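Hydrolase, NUDIX family (Clostridium perfringens ATCC 13124, PDB 3F6A) probably hydrolyses compounds in which a nucleoside diphosphate is linked to another moiety, as Nudix family hydrolases do. Local coordinates at residues A[10-13]-A[18-21]. Sequence-based numbering, arbitrary orientation.
Sequences SVFI and KVLL
Ile13 O accepts a hydrogen bond from Leu20 N (2.9 Å), the direct backbone bond between segments 10-13 and 18-21, near the turn of the antiparallel hairpin made by strands 7-15 and 18-23 in the Nudix domain. The same oxygen lies 3.2 Å from Val19 CA in a CH···O contact. A chi1 of 57° sets Val19 CG1 between the backbone N and the carbonyl carbon, which turns CG2 anti to that N and against Ile13 O. On this side the packing is close: the Phe12 ring presents its edge to Val19 CG2, with CD1 4.2 Å away, while Phe12 CE1 meets Leu21 CD2 obliquely at 4.0 Å. Met143, Ala144 and Ala147 of helix 138-150 cover Phe12, and Ala144 also reaches Val19.

Further from the turn the strands splay, their axes running at 144°, and a water takes the place of direct backbone pairing. It donates to Val11 O and to Leu20 O (2.8 Å) and accepts from Ile13 N (2.7 Å). Ile13 and Leu20 both touch Leu33 of strand 30-36, among other partners. One direct bond thus pairs Ile13 O with Leu20 N, and the water satisfies Val11 O, Ile13 N and Leu20 O, consistent with its being a structural part of the hairpin.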
loop_
_atom_site.group_PDB
_atom_site.type_symbol
_atom_site.label_atom_id
_atom_site.label_comp_id
_atom_site.label_asym_id
_atom_site.label_seq_id
_atom_site.Cartn_x
_atom_site.Cartn_y
_atom_site.Cartn_z
ATOM N N SER A 10 -5.164 -0.382 -9.422
ATOM C CA SER A 10 -4.728 -0.241 -10.806
ATOM C C SER A 10 -3.762 -1.388 -11.040
ATOM O O SER A 10 -3.025 -1.771 -10.134
ATOM C CB SER A 10 -3.995 1.090 -11.031
ATOM O OG SER A 10 -4.904 2.172 -11.065
ATOM N N VAL A 11 -3.769 -1.938 -12.247
ATOM C CA VAL A 11 -2.885 -3.044 -12.571
ATOM C C VAL A 11 -2.254 -2.868 -13.939
ATOM O O VAL A 11 -2.955 -2.713 -14.935
ATOM C CB VAL A 11 -3.632 -4.392 -12.604
ATOM C CG1 VAL A 11 -2.641 -5.529 -12.431
ATOM C CG2 VAL A 11 -4.702 -4.425 -11.542
ATOM N N PHE A 12 -0.931 -2.897 -13.973
ATOM C CA PHE A 12 -0.186 -2.794 -15.207
ATOM C C PHE A 12 0.205 -4.224 -15.525
ATOM O O PHE A 12 0.996 -4.837 -14.812
ATOM C CB PHE A 12 1.038 -1.905 -15.001
ATOM C CG PHE A 12 0.707 -0.439 -14.949
ATOM C CD1 PHE A 12 0.694 0.321 -16.112
ATOM C CD2 PHE A 12 0.369 0.171 -13.743
ATOM C CE1 PHE A 12 0.354 1.670 -16.079
ATOM C CE2 PHE A 12 0.025 1.526 -13.700
ATOM C CZ PHE A 12 0.015 2.274 -14.865
ATOM N N ILE A 13 -0.369 -4.755 -16.598
ATOM C CA ILE A 13 -0.127 -6.136 -16.998
ATOM C C ILE A 13 0.868 -6.242 -18.143
ATOM O O ILE A 13 0.706 -5.600 -19.180
ATOM C CB ILE A 13 -1.456 -6.805 -17.406
ATOM C CG1 ILE A 13 -2.451 -6.683 -16.251
ATOM C CG2 ILE A 13 -1.227 -8.264 -17.770
ATOM C CD1 ILE A 13 -3.851 -7.141 -16.575
ATOM N N LYS A 18 5.557 -6.303 -23.712
ATOM C CA LYS A 18 4.607 -5.199 -23.827
ATOM C C LYS A 18 3.685 -5.092 -22.607
ATOM O O LYS A 18 3.505 -6.057 -21.867
ATOM C CB LYS A 18 3.773 -5.347 -25.110
ATOM C CG LYS A 18 4.618 -5.490 -26.373
ATOM C CD LYS A 18 3.816 -5.215 -27.634
ATOM C CE LYS A 18 4.704 -5.346 -28.870
ATOM N NZ LYS A 18 4.023 -4.893 -30.120
ATOM N N VAL A 19 3.110 -3.911 -22.406
ATOM C CA VAL A 19 2.213 -3.672 -21.279
ATOM C C VAL A 19 0.848 -3.240 -21.805
ATOM O O VAL A 19 0.759 -2.540 -22.808
ATOM C CB VAL A 19 2.788 -2.585 -20.336
ATOM C CG1 VAL A 19 3.034 -1.306 -21.116
ATOM C CG2 VAL A 19 1.839 -2.347 -19.175
ATOM N N LEU A 20 -0.208 -3.652 -21.109
ATOM C CA LEU A 20 -1.584 -3.368 -21.511
ATOM C C LEU A 20 -2.267 -2.158 -20.884
ATOM O O LEU A 20 -2.166 -1.926 -19.685
ATOM C CB LEU A 20 -2.451 -4.602 -21.238
ATOM C CG LEU A 20 -3.966 -4.454 -21.396
ATOM C CD1 LEU A 20 -4.307 -4.265 -22.874
ATOM C CD2 LEU A 20 -4.658 -5.693 -20.839
ATOM N N LEU A 21 -2.980 -1.400 -21.714
ATOM C CA LEU A 21 -3.735 -0.229 -21.261
ATOM C C LEU A 21 -5.062 -0.248 -22.012
ATOM O O LEU A 21 -5.172 -0.889 -23.051
ATOM C CB LEU A 21 -2.994 1.072 -21.600
ATOM C CG LEU A 21 -1.605 1.327 -21.011
ATOM C CD1 LEU A 21 -1.015 2.582 -21.639
ATOM C CD2 LEU A 21 -1.692 1.482 -19.498
HETATM O O HOH W 1 -2.689 -3.638 -17.509
#